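Polyhomeotic-proximal chromatin protein (Drosophila melanogaster, PDB 1KW4) acts as a Polycomb group protein in the PRC1 complex, maintaining the repressed state of homeotic genes, and carries a SAM domain that forms a helical polymer. Local coordinates at residues E28-Q33 / A68-A73; P12-W17 / Q47-L52. The protein carries 1 engineered substitution. One frame throughout, in Å; residues are numbered along the deposited sequence.

Contact 1. Residues E28-Q33 / A68-A73; sequences ELPGCQ and ALKIVA
Lys-70 reaches from helix 65-78 to the carbonyl of Pro-30 in the loop after helix 19-27. The fold is the helical SAM domain, and this contact seats the loop on its long last helix. Residues Leu-29 to Cys-32 form a type II beta turn, closed by Cys-32 N to Leu-29 O. The turn leaves Pro-30 O, at its centre, to accept from Lys-70 NZ at 2.6 Å. The ammonium nitrogen sits above the carbonyl plane, 42° out of it. The lysine chain is extended except for one bend at chi3 (74°), which places CE 3.0 Å from Pro-30 O. CE also approaches the proline ring, 4.4 Å from Pro-30 CG. Gly-31 holds the turn position with positive phi, which by itself favours glycine, and its CA lies near Lys-70 NZ.

Next to this polar link lies an apolar patch. Ile-71 points its CG1 branch at the loop, with CG1 anti to the carbonyl carbon (chi1 -68°). Two loop side chains meet this one methylene. Leu-29 and Ile-71 cross obliquely, and Leu-29 CD1 is 3.9 Å from Ile-71 CG1. Cys-32 and Ile-71 are both buried, and both also touch Ile-26 of helix 19-27. The loop, that helix and helix 65-78 therefore meet around Ile-71. The sulfur of Cys-32 is the second neighbour of the methylene, with SG 4.0 Å from Ile-71 CG1.

Contact 2. Residues P12-W17 / Q47-L52; sequences PPISSW and QALLRL. Engineered in segment 47-52: Arg-51 (natural residue Leu).
Ile-14 and Leu-50 meet at an oblique angle. The CG2 methyl of Ile-14 comes up to the fork of the leucine, 3.7 Å from Leu-50 CG and 3.8 Å from Leu-50 CD2. Leu-50 CD2 also approaches Ile-14 CD1, while Leu-50 CD1 lies near the backbone N of Ser-15.

Deeper in, Leu-49 meets Trp-17. Leu-49 CG is anti to the backbone N (chi1 -177°). Its CD2 methyl lies 3.9 Å from Trp-17 CZ3 and close to CE3, so the six-membered part of the indole makes the contact. The two side chains cross at a slant. One ring face of Trp-17 carries Ile-14 CA, 3.6 Å above the plane and offset toward the rim. At the pyrrole side, Trp-17 NE1 donates to Pro-12 O at 3.0 Å, and that oxygen lies 20° out of the indole plane.

This is partly buried packing within the helical bundle of the SAM domain, with Ile-14, Trp-17 and Leu-49 buried. It brings the segment before helix 19-27, with its short 3-10 turn 14-16, against helix 46-51. Helix 65-78 packs on the same residues, with Ile-78 on Ile-14 and Val-75 on both leucines. Phe-25 of helix 19-27 meets the indole ring. An alanine in place of Trp-17 would probably leave Leu-49 CD2 without its aromatic neighbour and Pro-12 O without the indole N-H.

On the exposed side, Gln-47 bends at chi2 (-78°). Its OE1 lies 3.8 Å from Ser-15 CB, a van der Waals contact. A water also bridges the two backbones. The water donates to Ser-15 O and to Trp-17 O, and accepts from Gln-47 N at 3.2 Å.

Overall arrangement
Both contacts belong to one SAM domain, and their centres lie about 15 Å apart on opposite sides of the chain's centre. Along the chain their segments alternate: 12-17, 28-33, 47-52, 68-73. Helix 65-78 connects them. Contact 1 uses its residues 68-73, while Val-75 and Ile-78 further along it pack on contact 2. Helix 19-27 also touches both, with Phe-25 at the Trp-17 ring and Ile-26 at Ile-71. The two contacts touch directly where Val-72 CG2 lies 4.1 Å from Leu-52 O. Contact 1 joins the loop that leaves helix 19-27 to the long last helix, and contact 2 joins the segment leading into helix 19-27 to helix 46-51.

Contact 1. Residues E28-Q33 / A68-A73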
# COMPACT_ATOMS: atom_id res chain seq x y z
N GLU A 28 -6.26 -4.68 5.86
CA GLU A 28 -5.93 -5.11 7.22
C GLU A 28 -5.02 -4.18 8.02
O GLU A 28 -4.77 -4.43 9.20
CB GLU A 28 -5.32 -6.51 7.17
CG GLU A 28 -6.25 -7.53 6.52
CD GLU A 28 -5.62 -8.90 6.38
OE1 GLU A 28 -4.56 -9.01 5.72
OE2 GLU A 28 -6.20 -9.87 6.92
N LEU A 29 -4.52 -3.11 7.40
CA LEU A 29 -3.67 -2.15 8.10
C LEU A 29 -4.55 -1.17 8.86
O LEU A 29 -5.40 -0.50 8.27
CB LEU A 29 -2.78 -1.38 7.12
CG LEU A 29 -1.38 -1.92 6.85
CD1 LEU A 29 -0.64 -0.98 5.91
CD2 LEU A 29 -0.61 -2.05 8.17
N PRO A 30 -4.35 -1.05 10.18
CA PRO A 30 -5.15 -0.13 10.99
C PRO A 30 -5.28 1.29 10.45
O PRO A 30 -4.28 1.97 10.21
CB PRO A 30 -4.46 -0.18 12.36
CG PRO A 30 -3.03 -0.51 12.01
CD PRO A 30 -3.21 -1.57 10.96
N GLY A 31 -6.52 1.72 10.24
CA GLY A 31 -6.78 3.06 9.74
C GLY A 31 -6.61 3.31 8.25
O GLY A 31 -6.69 4.45 7.80
N CYS A 32 -6.39 2.25 7.47
CA CYS A 32 -6.18 2.41 6.03
C CYS A 32 -7.29 1.82 5.16
O CYS A 32 -7.22 1.91 3.93
CB CYS A 32 -4.84 1.79 5.63
SG CYS A 32 -3.38 2.48 6.46
N GLN A 33 -8.31 1.24 5.78
CA GLN A 33 -9.38 0.61 5.01
C GLN A 33 -10.12 1.49 4.00
O GLN A 33 -10.65 0.98 3.02
CB GLN A 33 -10.39 -0.05 5.96
CG GLN A 33 -11.30 0.92 6.70
CD GLN A 33 -12.17 0.21 7.73
OE1 GLN A 33 -12.87 -0.76 7.41
NE2 GLN A 33 -12.13 0.68 8.97
N ALA A 68 -0.55 7.23 5.19
CA ALA A 68 0.57 7.15 4.25
C ALA A 68 1.86 6.70 4.95
O ALA A 68 2.59 5.85 4.44
CB ALA A 68 0.79 8.49 3.56
N LEU A 69 2.13 7.27 6.12
CA LEU A 69 3.34 6.91 6.87
C LEU A 69 3.32 5.45 7.33
O LEU A 69 4.34 4.77 7.29
CB LEU A 69 3.51 7.82 8.08
CG LEU A 69 3.86 9.28 7.79
CD1 LEU A 69 3.77 10.09 9.08
CD2 LEU A 69 5.25 9.37 7.19
N LYS A 70 2.15 5.00 7.77
CA LYS A 70 2.00 3.63 8.25
C LYS A 70 2.22 2.60 7.13
O LYS A 70 2.82 1.55 7.36
CB LYS A 70 0.62 3.46 8.89
CG LYS A 70 0.48 4.25 10.19
CD LYS A 70 -0.95 4.70 10.47
CE LYS A 70 -1.83 3.56 10.92
NZ LYS A 70 -3.17 4.07 11.32
N ILE A 71 1.76 2.91 5.92
CA ILE A 71 1.94 1.99 4.80
C ILE A 71 3.42 1.87 4.43
O ILE A 71 3.95 0.77 4.30
CB ILE A 71 1.13 2.45 3.57
CG1 ILE A 71 -0.37 2.32 3.87
CG2 ILE A 71 1.51 1.62 2.34
CD1 ILE A 71 -1.26 2.96 2.82
N VAL A 72 4.08 3.01 4.27
CA VAL A 72 5.50 3.00 3.92
C VAL A 72 6.32 2.25 4.97
O VAL A 72 7.20 1.46 4.63
CB VAL A 72 6.05 4.44 3.77
CG1 VAL A 72 7.56 4.40 3.54
CG2 VAL A 72 5.37 5.13 2.60
N ALA A 73 6.02 2.49 6.24
CA ALA A 73 6.73 1.85 7.35
C ALA A 73 6.53 0.33 7.41
O ALA A 73 7.48 -0.41 7.67
CB ALA A 73 6.30 2.47 8.67

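Contact 2. Residues P12-W17 / Q47-L52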
# COMPACT_ATOMS: atom_id res chain seq x y z
N PRO A 12 4.11 -14.40 0.94
CA PRO A 12 5.14 -14.66 -0.07
C PRO A 12 5.89 -13.34 -0.26
O PRO A 12 5.52 -12.33 0.34
CB PRO A 12 4.32 -15.05 -1.29
CG PRO A 12 3.04 -14.28 -1.11
CD PRO A 12 2.76 -14.46 0.36
N PRO A 13 6.96 -13.33 -1.09
CA PRO A 13 7.72 -12.09 -1.31
C PRO A 13 6.81 -10.98 -1.85
O PRO A 13 5.94 -11.23 -2.68
CB PRO A 13 8.78 -12.51 -2.32
CG PRO A 13 8.98 -13.97 -2.02
CD PRO A 13 7.57 -14.46 -1.82
N ILE A 14 7.01 -9.75 -1.38
CA ILE A 14 6.18 -8.63 -1.84
C ILE A 14 6.21 -8.49 -3.36
O ILE A 14 5.19 -8.22 -3.99
CB ILE A 14 6.63 -7.29 -1.19
CG1 ILE A 14 6.43 -7.35 0.32
CG2 ILE A 14 5.80 -6.13 -1.76
CD1 ILE A 14 6.95 -6.13 1.05
N SER A 15 7.38 -8.71 -3.97
CA SER A 15 7.50 -8.59 -5.41
C SER A 15 6.55 -9.53 -6.17
O SER A 15 6.26 -9.31 -7.34
CB SER A 15 8.95 -8.85 -5.85
OG SER A 15 9.42 -10.09 -5.36
N SER A 16 6.05 -10.57 -5.49
CA SER A 16 5.13 -11.53 -6.11
C SER A 16 3.65 -11.20 -5.89
O SER A 16 2.78 -11.86 -6.47
CB SER A 16 5.40 -12.94 -5.58
OG SER A 16 4.92 -13.08 -4.25
N TRP A 17 3.36 -10.20 -5.07
CA TRP A 17 1.97 -9.84 -4.77
C TRP A 17 1.19 -9.27 -5.96
O TRP A 17 1.70 -8.43 -6.70
CB TRP A 17 1.90 -8.83 -3.62
CG TRP A 17 2.38 -9.32 -2.27
CD1 TRP A 17 2.99 -10.51 -1.98
CD2 TRP A 17 2.34 -8.58 -1.04
NE1 TRP A 17 3.34 -10.56 -0.65
CE2 TRP A 17 2.95 -9.39 -0.05
CE3 TRP A 17 1.84 -7.32 -0.69
CZ2 TRP A 17 3.09 -8.96 1.27
CZ3 TRP A 17 1.98 -6.90 0.63
CH2 TRP A 17 2.60 -7.71 1.60
N GLN A 47 5.19 -5.06 -6.94
CA GLN A 47 6.32 -4.33 -7.50
C GLN A 47 6.12 -2.83 -7.36
O GLN A 47 7.07 -2.09 -7.06
CB GLN A 47 6.53 -4.72 -8.96
CG GLN A 47 7.11 -6.11 -9.16
CD GLN A 47 8.61 -6.15 -8.91
OE1 GLN A 47 9.10 -5.69 -7.88
NE2 GLN A 47 9.35 -6.72 -9.86
N ALA A 48 4.90 -2.36 -7.58
CA ALA A 48 4.60 -0.94 -7.46
C ALA A 48 4.63 -0.50 -6.00
O ALA A 48 5.10 0.59 -5.67
CB ALA A 48 3.22 -0.64 -8.06
N LEU A 49 4.12 -1.36 -5.11
CA LEU A 49 4.08 -1.06 -3.68
C LEU A 49 5.48 -0.80 -3.13
O LEU A 49 5.68 0.08 -2.27
CB LEU A 49 3.44 -2.23 -2.92
CG LEU A 49 3.26 -2.06 -1.41
CD1 LEU A 49 2.32 -0.89 -1.13
CD2 LEU A 49 2.69 -3.35 -0.81
N LEU A 50 6.46 -1.55 -3.61
CA LEU A 50 7.84 -1.39 -3.16
C LEU A 50 8.41 -0.03 -3.54
O LEU A 50 9.34 0.46 -2.89
CB LEU A 50 8.71 -2.51 -3.75
CG LEU A 50 8.46 -3.91 -3.16
CD1 LEU A 50 9.15 -4.96 -4.00
CD2 LEU A 50 8.95 -3.94 -1.72
N ARG A 51 7.84 0.59 -4.57
CA ARG A 51 8.30 1.90 -5.05
C ARG A 51 7.54 3.09 -4.48
O ARG A 51 7.99 4.23 -4.61
CB ARG A 51 8.21 1.95 -6.57
CG ARG A 51 9.10 0.97 -7.29
CD ARG A 51 10.57 1.22 -6.98
NE ARG A 51 10.93 2.64 -6.99
CZ ARG A 51 10.67 3.49 -7.99
NH1 ARG A 51 10.04 3.08 -9.08
NH2 ARG A 51 11.06 4.75 -7.89
N LEU A 52 6.40 2.84 -3.85
CA LEU A 52 5.59 3.92 -3.29
C LEU A 52 6.25 4.68 -2.15
O LEU A 52 6.65 4.10 -1.14
CB LEU A 52 4.24 3.37 -2.81
CG LEU A 52 3.11 3.30 -3.84
CD1 LEU A 52 1.90 2.59 -3.25
CD2 LEU A 52 2.74 4.71 -4.28
O HOH W 1 4.06 -7.78 -8.11